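Local coordinates for kojibiose phosphorylase (Gut metagenome, PDB 6W0P), which belongs to glycoside hydrolase family 65, whose carbohydrate-active members carry a helical (alpha/alpha)6-barrel catalytic domain, at residues Tyr425-Tyr430 and Glu446-Ile451; Asn486-Phe491 and Gln587-Met592; Ala493-Gln498 and Phe595-Glu600. All blocks are in the same frame, centred on the assembly; numbering follows the deposited sequence.

Overall arrangement
All three contacts lie in the helical central domain of family 65, on segments of four helices. Contact 1 comes first along the chain and packs helix 418-434 against its successor, helix 437-458. Contacts 2 and 3 both pair helix 487-504 with helix 590-596 or the turn just after it, and their segments alternate along the sequence. Contact 2 lies about 19 Å from contact 1, centre to centre, without touching it; contact 3 lies between, about 12 Å from contact 1 and 11 Å from contact 2, and touches both. Short-range helix pairing in contact 1 and pairing across nearly a hundred residues in contacts 2 and 3 thus link, through contact 3, neighbouring helices of one domain.

Contact 1: Tyr425-Tyr430 and Glu446-Ile451; sequences YAIYHY and EMLVEI
Ile427 pushes its CD1 methyl into the angle between Met447 and Leu448, and this small apolar cluster makes up the contact between the two helical segments. The tighter approaches are Ile427 CD1 to Leu448 CD2 at 3.6 Å and Ile427 CD1 to Met447 CB at 3.7 Å. Ile427 and Leu448 overlap in opposite senses; CG2 of Ile427 is 4.1 Å from Leu448 CD2 and slightly farther from Leu448 CD1. Met447 is met at the root of its chain and again near the end, where its SD stands 4.0 Å from Ile427 CD1; there the two side chains run at a slant to each other. The torsions of the isoleucine explain its reach. With CG1 anti to the carbonyl carbon (chi1 -71°) and CD1 trans to CA (chi2 160°), the long branch is extended, which brings CD1 to the leucine and methionine.

The contact itself is purely apolar; within each segment the backbone bonds are helical. The amide N of Tyr430 bonds to Ala426 O, and Ile451 N to Met447 O, the i to i+4 pattern of an alpha helix. The buried polar ends of the flanking residues turn to other parts of the domain: Tyr430 OH meets Asp436 and Gln365, and Glu446 meets Tyr376.

Aromatic contacts occupy other sides of helix 418-434, where Tyr425 meets Tyr597 edge-to-face and Tyr428 does likewise with Tyr499. The nearest backbones, at Ile427 and Leu448, stay 8.2 Å apart between CA atoms. Helices 418-434 and 437-458, joined by a short turn, are a roughly antiparallel pair of consecutive helices, packing of the kind found in (alpha/alpha)6-barrel domains.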
loop_
_atom_site.group_PDB
_atom_site.type_symbol
_atom_site.label_atom_id
_atom_site.label_comp_id
_atom_site.label_asym_id
_atom_site.label_seq_id
_atom_site.Cartn_x
_atom_site.Cartn_y
_atom_site.Cartn_z
ATOM N N TYR A 425 -4.990 13.076 -26.430
ATOM C CA TYR A 425 -3.872 13.306 -27.380
ATOM C C TYR A 425 -3.957 12.362 -28.589
ATOM O O TYR A 425 -3.624 12.811 -29.672
ATOM C CB TYR A 425 -2.516 13.164 -26.694
ATOM C CG TYR A 425 -1.375 13.591 -27.569
ATOM C CD1 TYR A 425 -1.012 14.915 -27.665
ATOM C CD2 TYR A 425 -0.660 12.664 -28.318
ATOM C CE1 TYR A 425 0.041 15.315 -28.468
ATOM C CE2 TYR A 425 0.384 13.049 -29.135
ATOM C CZ TYR A 425 0.740 14.381 -29.211
ATOM O OH TYR A 425 1.789 14.777 -29.995
ATOM N N ALA A 426 -4.293 11.084 -28.401
ATOM C CA ALA A 426 -4.494 10.126 -29.510
ATOM C C ALA A 426 -5.581 10.654 -30.455
ATOM O O ALA A 426 -5.331 10.659 -31.668
ATOM C CB ALA A 426 -4.832 8.744 -28.990
ATOM N N ILE A 427 -6.731 11.106 -29.930
ATOM C CA ILE A 427 -7.833 11.644 -30.779
ATOM C C ILE A 427 -7.270 12.799 -31.608
ATOM O O ILE A 427 -7.416 12.757 -32.858
ATOM C CB ILE A 427 -9.045 12.054 -29.931
ATOM C CG1 ILE A 427 -9.783 10.838 -29.371
ATOM C CG2 ILE A 427 -9.983 12.960 -30.712
ATOM C CD1 ILE A 427 -10.652 11.165 -28.168
ATOM N N TYR A 428 -6.632 13.765 -30.940
ATOM C CA TYR A 428 -5.961 14.947 -31.534
ATOM C C TYR A 428 -4.912 14.531 -32.578
ATOM O O TYR A 428 -4.909 15.064 -33.697
ATOM C CB TYR A 428 -5.335 15.779 -30.420
ATOM C CG TYR A 428 -4.345 16.817 -30.875
ATOM C CD1 TYR A 428 -4.754 18.022 -31.427
ATOM C CD2 TYR A 428 -2.983 16.604 -30.725
ATOM C CE1 TYR A 428 -3.836 18.976 -31.844
ATOM C CE2 TYR A 428 -2.055 17.553 -31.121
ATOM C CZ TYR A 428 -2.481 18.740 -31.686
ATOM O OH TYR A 428 -1.527 19.651 -32.054
ATOM N N HIS A 429 -4.029 13.594 -32.244
ATOM C CA HIS A 429 -2.948 13.128 -33.149
ATOM C C HIS A 429 -3.579 12.472 -34.384
ATOM O O HIS A 429 -3.148 12.753 -35.516
ATOM C CB HIS A 429 -1.969 12.222 -32.383
ATOM C CG HIS A 429 -0.607 12.159 -32.980
ATOM N ND1 HIS A 429 0.388 11.361 -32.450
ATOM C CD2 HIS A 429 -0.098 12.729 -34.087
ATOM C CE1 HIS A 429 1.473 11.484 -33.197
ATOM N NE2 HIS A 429 1.202 12.312 -34.217
ATOM N N TYR A 430 -4.616 11.670 -34.166
ATOM C CA TYR A 430 -5.347 10.943 -35.224
ATOM C C TYR A 430 -5.964 11.943 -36.216
ATOM O O TYR A 430 -5.844 11.762 -37.457
ATOM C CB TYR A 430 -6.442 10.079 -34.603
ATOM C CG TYR A 430 -7.261 9.367 -35.640
ATOM C CD1 TYR A 430 -6.672 8.395 -36.424
ATOM C CD2 TYR A 430 -8.593 9.683 -35.871
ATOM C CE1 TYR A 430 -7.386 7.730 -37.406
ATOM C CE2 TYR A 430 -9.324 9.019 -36.842
ATOM C CZ TYR A 430 -8.710 8.050 -37.624
ATOM O OH TYR A 430 -9.372 7.377 -38.600
ATOM N N GLU A 446 -17.773 12.764 -28.149
ATOM C CA GLU A 446 -18.286 12.099 -26.929
ATOM C C GLU A 446 -17.119 11.803 -25.969
ATOM O O GLU A 446 -17.230 12.178 -24.775
ATOM C CB GLU A 446 -19.052 10.823 -27.269
ATOM C CG GLU A 446 -19.793 10.287 -26.056
ATOM C CD GLU A 446 -20.449 8.941 -26.252
ATOM O OE1 GLU A 446 -20.617 8.546 -27.417
ATOM O OE2 GLU A 446 -20.771 8.284 -25.237
ATOM N N MET A 447 -16.055 11.167 -26.475
ATOM C CA MET A 447 -14.840 10.798 -25.699
ATOM C C MET A 447 -14.205 12.053 -25.110
ATOM O O MET A 447 -13.759 11.980 -23.953
ATOM C CB MET A 447 -13.800 10.100 -26.573
ATOM C CG MET A 447 -14.268 8.769 -27.064
ATOM S SD MET A 447 -13.166 8.103 -28.288
ATOM C CE MET A 447 -12.007 7.260 -27.208
ATOM N N LEU A 448 -14.157 13.145 -25.877
ATOM C CA LEU A 448 -13.488 14.400 -25.443
ATOM C C LEU A 448 -14.319 15.083 -24.339
ATOM O O LEU A 448 -13.704 15.669 -23.390
ATOM C CB LEU A 448 -13.306 15.326 -26.643
ATOM C CG LEU A 448 -12.300 14.871 -27.703
ATOM C CD1 LEU A 448 -12.211 15.913 -28.812
ATOM C CD2 LEU A 448 -10.915 14.627 -27.100
ATOM N N VAL A 449 -15.657 15.046 -24.440
ATOM C CA VAL A 449 -16.552 15.698 -23.437
ATOM C C VAL A 449 -16.429 14.906 -22.136
ATOM O O VAL A 449 -16.263 15.522 -21.079
ATOM C CB VAL A 449 -18.006 15.811 -23.944
ATOM C CG1 VAL A 449 -18.995 16.105 -22.819
ATOM C CG2 VAL A 449 -18.113 16.860 -25.037
ATOM N N GLU A 450 -16.480 13.577 -22.230
ATOM C CA GLU A 450 -16.388 12.694 -21.040
ATOM C C GLU A 450 -15.034 12.899 -20.351
ATOM O O GLU A 450 -15.045 13.016 -19.113
ATOM C CB GLU A 450 -16.621 11.223 -21.403
ATOM C CG GLU A 450 -18.039 10.936 -21.880
ATOM C CD GLU A 450 -19.163 11.125 -20.867
ATOM O OE1 GLU A 450 -18.865 11.388 -19.681
ATOM O OE2 GLU A 450 -20.341 11.043 -21.285
ATOM N N ILE A 451 -13.918 12.945 -21.098
ATOM C CA ILE A 451 -12.561 13.118 -20.492
ATOM C C ILE A 451 -12.494 14.499 -19.847
ATOM O O ILE A 451 -12.035 14.581 -18.695
ATOM C CB ILE A 451 -11.421 12.910 -21.502
ATOM C CG1 ILE A 451 -11.354 11.461 -21.989
ATOM C CG2 ILE A 451 -10.094 13.366 -20.917
ATOM C CD1 ILE A 451 -10.646 11.322 -23.308
#

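Contact 2: Asn486-Phe491 and Gln587-Met592; sequences NTYTNF and QPDVLM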
loop_
_atom_site.group_PDB
_atom_site.type_symbol
_atom_site.label_atom_id
_atom_site.label_comp_id
_atom_site.label_asym_id
_atom_site.label_seq_id
_atom_site.Cartn_x
_atom_site.Cartn_y
_atom_site.Cartn_z
ATOM N N ASN A 486 1.683 19.580 -11.012
ATOM C CA ASN A 486 2.491 18.804 -11.986
ATOM C C ASN A 486 2.196 19.389 -13.369
ATOM O O ASN A 486 1.006 19.450 -13.766
ATOM C CB ASN A 486 2.243 17.307 -11.928
ATOM C CG ASN A 486 2.821 16.586 -13.124
ATOM O OD1 ASN A 486 2.078 16.231 -14.039
ATOM N ND2 ASN A 486 4.126 16.351 -13.116
ATOM N N THR A 487 3.235 19.854 -14.059
ATOM C CA THR A 487 3.066 20.630 -15.309
ATOM C C THR A 487 2.553 19.711 -16.409
ATOM O O THR A 487 1.647 20.123 -17.109
ATOM C CB THR A 487 4.348 21.377 -15.671
ATOM O OG1 THR A 487 4.605 22.168 -14.506
ATOM C CG2 THR A 487 4.180 22.221 -16.917
ATOM N N TYR A 488 3.047 18.476 -16.508
ATOM C CA TYR A 488 2.514 17.534 -17.515
ATOM C C TYR A 488 0.990 17.421 -17.353
ATOM O O TYR A 488 0.244 17.582 -18.342
ATOM C CB TYR A 488 3.138 16.143 -17.408
ATOM C CG TYR A 488 2.662 15.233 -18.505
ATOM C CD1 TYR A 488 1.493 14.503 -18.385
ATOM C CD2 TYR A 488 3.342 15.189 -19.711
ATOM C CE1 TYR A 488 1.044 13.679 -19.413
ATOM C CE2 TYR A 488 2.905 14.376 -20.750
ATOM C CZ TYR A 488 1.756 13.614 -20.604
ATOM O OH TYR A 488 1.327 12.874 -21.670
ATOM N N THR A 489 0.527 17.130 -16.139
ATOM C CA THR A 489 -0.920 16.955 -15.838
ATOM C C THR A 489 -1.707 18.218 -16.252
ATOM O O THR A 489 -2.720 18.096 -16.992
ATOM C CB THR A 489 -1.095 16.581 -14.360
ATOM O OG1 THR A 489 -0.348 15.392 -14.076
ATOM C CG2 THR A 489 -2.545 16.408 -13.970
ATOM N N ASN A 490 -1.260 19.401 -15.818
ATOM C CA ASN A 490 -2.017 20.665 -16.004
ATOM C C ASN A 490 -1.967 21.052 -17.485
ATOM O O ASN A 490 -3.023 21.415 -18.041
ATOM C CB ASN A 490 -1.497 21.784 -15.101
ATOM C CG ASN A 490 -1.798 21.521 -13.643
ATOM O OD1 ASN A 490 -2.119 20.401 -13.274
ATOM N ND2 ASN A 490 -1.661 22.548 -12.814
ATOM N N PHE A 491 -0.780 20.962 -18.081
ATOM C CA PHE A 491 -0.539 21.321 -19.493
ATOM C C PHE A 491 -1.449 20.459 -20.370
ATOM O O PHE A 491 -2.233 21.020 -21.167
ATOM C CB PHE A 491 0.939 21.148 -19.843
ATOM C CG PHE A 491 1.326 21.633 -21.214
ATOM C CD1 PHE A 491 1.263 20.790 -22.308
ATOM C CD2 PHE A 491 1.788 22.922 -21.403
ATOM C CE1 PHE A 491 1.623 21.242 -23.567
ATOM C CE2 PHE A 491 2.177 23.361 -22.658
ATOM C CZ PHE A 491 2.104 22.513 -23.736
ATOM N N GLN A 587 11.661 9.332 -15.691
ATOM C CA GLN A 587 11.406 9.326 -17.145
ATOM C C GLN A 587 10.897 10.705 -17.532
ATOM O O GLN A 587 10.599 11.523 -16.674
ATOM C CB GLN A 587 10.419 8.209 -17.479
ATOM C CG GLN A 587 9.011 8.423 -16.903
ATOM C CD GLN A 587 8.157 7.174 -17.003
ATOM O OE1 GLN A 587 8.212 6.303 -16.151
ATOM N NE2 GLN A 587 7.330 7.088 -18.034
ATOM N N PRO A 588 10.795 10.999 -18.836
ATOM C CA PRO A 588 10.315 12.303 -19.274
ATOM C C PRO A 588 8.990 12.691 -18.610
ATOM O O PRO A 588 8.036 11.926 -18.651
ATOM C CB PRO A 588 10.169 12.121 -20.784
ATOM C CG PRO A 588 11.217 11.076 -21.105
ATOM C CD PRO A 588 11.171 10.109 -19.941
ATOM N N ASP A 589 8.951 13.887 -18.031
ATOM C CA ASP A 589 7.718 14.486 -17.467
ATOM C C ASP A 589 7.501 15.814 -18.206
ATOM O O ASP A 589 6.716 15.830 -19.167
ATOM C CB ASP A 589 7.852 14.525 -15.942
ATOM C CG ASP A 589 6.545 14.674 -15.206
ATOM O OD1 ASP A 589 5.844 15.669 -15.508
ATOM O OD2 ASP A 589 6.229 13.791 -14.334
ATOM N N VAL A 590 8.273 16.853 -17.874
ATOM C CA VAL A 590 8.281 18.124 -18.659
ATOM C C VAL A 590 8.633 17.787 -20.116
ATOM O O VAL A 590 7.952 18.292 -21.042
ATOM C CB VAL A 590 9.261 19.144 -18.065
ATOM C CG1 VAL A 590 9.535 20.292 -19.037
ATOM C CG2 VAL A 590 8.774 19.664 -16.735
ATOM N N LEU A 591 9.680 16.987 -20.323
ATOM C CA LEU A 591 10.227 16.685 -21.677
ATOM C C LEU A 591 9.225 15.823 -22.452
ATOM O O LEU A 591 9.260 15.831 -23.700
ATOM C CB LEU A 591 11.591 15.999 -21.540
ATOM C CG LEU A 591 12.744 16.886 -21.073
ATOM C CD1 LEU A 591 14.083 16.223 -21.378
ATOM C CD2 LEU A 591 12.686 18.282 -21.706
ATOM N N MET A 592 8.357 15.102 -21.741
ATOM C CA MET A 592 7.253 14.347 -22.375
ATOM C C MET A 592 6.271 15.331 -23.039
ATOM O O MET A 592 5.985 15.149 -24.213
ATOM C CB MET A 592 6.501 13.496 -21.355
ATOM C CG MET A 592 5.615 12.484 -22.013
ATOM S SD MET A 592 6.633 11.254 -22.871
ATOM C CE MET A 592 5.419 10.562 -23.988
HETATM O O HOH W 1 5.788 18.281 -15.254
#
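Asn486 reaches across to Asp589 with its amide nitrogen, while its amide oxygen serves its own helix. ND2 of Asn486 donates to OD1 of Asp589 over 3.0 Å at an N-H...O angle of 154°, leaving nearly in the plane of the amide and meeting the carboxylate on its syn side. The two flat groups are turned 77° against each other, so they meet almost crosswise, and the bond comes somewhat out of the carboxylate plane. OD1 of Asn486 is gripped twice by Thr489, from opposite faces of the amide: the backbone N lies 2.8 Å and the hydroxyl OG1 2.6 Å from that oxygen. With both ends engaged, the amide can hardly rotate.

The bond from Thr489 N makes Asn486 the N-cap of helix 487-504. Asp589 holds the N-cap position of helix 590-596, though without a capping bond of its own, and the starts of the two helices lie side by side within the helical catalytic domain. A water joins them, accepting from Tyr488 N at 3.0 Å and donating to Asp589 OD1 at 2.6 Å. The other carboxylate oxygen, OD2, accepts from the backbone N of Asp477.

Tyr488 and Met592 run alongside each other in the same sense. CE2 of the ring stands 3.5 Å from Met592 CG, and the methionine chain then bends at chi2, carrying its sulfur end away from the segment. At its root the tyrosine is close to the aspartate: CG anti to the backbone N (chi1 -176°) leads the ring past Asp589, whose backbone O lies obliquely 3.5 Å from CD2 of Tyr488. The ring also packs on Phe593, the next residue after Met592, and on Leu596, a turn farther on.

Contact 3: Ala493-Gln498 and Phe595-Glu600; sequences AKKCFQ and FLYMEE
Lys495 lies across the ring of Tyr597 and ends in the carboxylate of Glu600. NZ of the lysine donates to Glu600 OE1 at 2.8 Å, on the syn side of the carboxylate, and more weakly to Glu600 OE2 at 3.1 Å, a forked salt bridge. Glu600 was modelled in two conformers, so the bridge holds for the one described and may be partial.

The ring face adds a CH-pi and a cation-pi contact. CE of Lys495 stands 3.6 Å from the ring centroid of Tyr597, only 13° off the normal, a CH-pi contact over the centre of the face. NZ is 4.5 Å from the same centroid, an off-centre cation-pi contact. The methylenes slide back along the ring in the opposite sense to the tyrosine, bringing CB of Lys495 to 3.5 Å from Tyr597 OH; the bend at chi2 (-67°) lays the chain down on the ring. Phe424 of helix 418-434 packs against both residues.

Glu600 N donates to Tyr597 O at 3.0 Å within the 3-10 turn; both side chains head from the backbone toward the lysine. Carboxylate and ring thus share one ammonium group at the domain surface, where solvent probably screens the charge pair, while the greasy lysine stem covers the buried tyrosine.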
loop_
_atom_site.group_PDB
_atom_site.type_symbol
_atom_site.label_atom_id
_atom_site.label_comp_id
_atom_site.label_asym_id
_atom_site.label_seq_id
_atom_site.Cartn_x
_atom_site.Cartn_y
_atom_site.Cartn_z
ATOM N N ALA A 493 -4.118 18.673 -19.604
ATOM C CA ALA A 493 -5.531 18.949 -19.261
ATOM C C ALA A 493 -5.993 20.222 -19.985
ATOM O O ALA A 493 -7.075 20.221 -20.625
ATOM C CB ALA A 493 -5.690 19.084 -17.765
ATOM N N LYS A 494 -5.208 21.292 -19.873
ATOM C CA LYS A 494 -5.467 22.576 -20.572
ATOM C C LYS A 494 -5.533 22.315 -22.082
ATOM O O LYS A 494 -6.484 22.827 -22.709
ATOM C CB LYS A 494 -4.409 23.607 -20.198
ATOM C CG LYS A 494 -4.682 25.004 -20.729
ATOM C CD LYS A 494 -3.655 26.060 -20.340
ATOM C CE LYS A 494 -3.992 27.405 -20.956
ATOM N NZ LYS A 494 -3.364 28.513 -20.200
ATOM N N LYS A 495 -4.645 21.474 -22.634
ATOM C CA LYS A 495 -4.691 21.117 -24.076
ATOM C C LYS A 495 -5.994 20.374 -24.388
ATOM O O LYS A 495 -6.560 20.610 -25.462
ATOM C CB LYS A 495 -3.488 20.284 -24.517
ATOM C CG LYS A 495 -2.193 21.061 -24.696
ATOM C CD LYS A 495 -2.234 22.040 -25.855
ATOM C CE LYS A 495 -0.853 22.435 -26.316
ATOM N NZ LYS A 495 -0.904 23.531 -27.310
ATOM N N CYS A 496 -6.455 19.497 -23.506
ATOM C CA CYS A 496 -7.748 18.797 -23.693
ATOM C C CYS A 496 -8.884 19.833 -23.766
ATOM O O CYS A 496 -9.696 19.773 -24.708
ATOM C CB CYS A 496 -8.037 17.810 -22.577
ATOM S SG CYS A 496 -9.434 16.741 -23.007
ATOM N N PHE A 497 -8.908 20.789 -22.837
ATOM C CA PHE A 497 -9.999 21.789 -22.721
ATOM C C PHE A 497 -10.053 22.623 -24.000
ATOM O O PHE A 497 -11.152 22.821 -24.525
ATOM C CB PHE A 497 -9.810 22.684 -21.494
ATOM C CG PHE A 497 -9.928 21.969 -20.173
ATOM C CD1 PHE A 497 -10.673 20.814 -20.056
ATOM C CD2 PHE A 497 -9.293 22.471 -19.050
ATOM C CE1 PHE A 497 -10.765 20.153 -18.847
ATOM C CE2 PHE A 497 -9.388 21.813 -17.837
ATOM C CZ PHE A 497 -10.143 20.662 -17.733
ATOM N N GLN A 498 -8.896 23.077 -24.483
ATOM C CA GLN A 498 -8.813 23.980 -25.658
ATOM C C GLN A 498 -9.190 23.206 -26.926
ATOM O O GLN A 498 -9.895 23.778 -27.765
ATOM C CB GLN A 498 -7.436 24.616 -25.741
ATOM C CG GLN A 498 -7.160 25.569 -24.589
ATOM C CD GLN A 498 -5.734 26.058 -24.635
ATOM O OE1 GLN A 498 -4.838 25.347 -25.087
ATOM N NE2 GLN A 498 -5.518 27.280 -24.166
ATOM N N PHE A 595 7.914 17.011 -25.957
ATOM C CA PHE A 595 7.970 16.090 -27.126
ATOM C C PHE A 595 6.612 16.057 -27.845
ATOM O O PHE A 595 6.600 16.176 -29.082
ATOM C CB PHE A 595 8.334 14.676 -26.685
ATOM C CG PHE A 595 8.087 13.618 -27.725
ATOM C CD1 PHE A 595 8.900 13.523 -28.844
ATOM C CD2 PHE A 595 7.106 12.660 -27.541
ATOM C CE1 PHE A 595 8.694 12.537 -29.791
ATOM C CE2 PHE A 595 6.900 11.664 -28.489
ATOM C CZ PHE A 595 7.682 11.618 -29.617
ATOM N N LEU A 596 5.505 15.897 -27.100
ATOM C CA LEU A 596 4.161 15.649 -27.707
ATOM C C LEU A 596 3.712 16.894 -28.482
ATOM O O LEU A 596 2.780 16.791 -29.327
ATOM C CB LEU A 596 3.136 15.258 -26.639
ATOM C CG LEU A 596 3.375 13.933 -25.907
ATOM C CD1 LEU A 596 2.348 13.763 -24.793
ATOM C CD2 LEU A 596 3.327 12.732 -26.858
ATOM N N TYR A 597 4.343 18.025 -28.184
ATOM C CA TYR A 597 4.036 19.365 -28.738
ATOM C C TYR A 597 5.329 20.074 -29.154
ATOM O O TYR A 597 5.422 21.327 -29.007
ATOM C CB TYR A 597 3.222 20.147 -27.709
ATOM C CG TYR A 597 1.799 19.681 -27.585
ATOM C CD1 TYR A 597 0.839 19.985 -28.540
ATOM C CD2 TYR A 597 1.417 18.936 -26.489
ATOM C CE1 TYR A 597 -0.471 19.543 -28.409
ATOM C CE2 TYR A 597 0.117 18.494 -26.336
ATOM C CZ TYR A 597 -0.829 18.796 -27.295
ATOM O OH TYR A 597 -2.087 18.329 -27.070
ATOM N N MET A 598 6.285 19.320 -29.699
ATOM C CA MET A 598 7.636 19.817 -30.101
ATOM C C MET A 598 7.493 21.023 -31.046
ATOM O O MET A 598 8.351 21.926 -30.991
ATOM C CB MET A 598 8.455 18.713 -30.785
ATOM C CG MET A 598 7.818 18.150 -32.058
ATOM S SD MET A 598 8.834 16.924 -32.936
ATOM C CE MET A 598 9.227 15.779 -31.612
ATOM N N GLU A 599 6.434 21.051 -31.868
ATOM C CA GLU A 599 6.221 22.120 -32.890
ATOM C C GLU A 599 6.021 23.496 -32.230
ATOM O O GLU A 599 6.288 24.484 -32.901
ATOM C CB GLU A 599 5.083 21.774 -33.863
ATOM C CG GLU A 599 3.660 21.948 -33.325
ATOM C CD GLU A 599 3.071 20.712 -32.668
ATOM O OE1 GLU A 599 3.852 19.736 -32.399
ATOM O OE2 GLU A 599 1.841 20.717 -32.397
ATOM N N GLU A 600 5.597 23.588 -30.967
ATOM C CA GLU A 600 5.272 24.875 -30.288
ATOM C C GLU A 600 6.466 25.418 -29.497
ATOM O O GLU A 600 6.364 26.558 -28.987
ATOM C CB GLU A 600 4.102 24.682 -29.328
ATOM C CG GLU A 600 2.776 24.573 -30.045
ATOM C CD GLU A 600 1.698 23.858 -29.262
ATOM O OE1 GLU A 600 1.787 23.832 -28.007
ATOM O OE2 GLU A 600 0.779 23.326 -29.918
#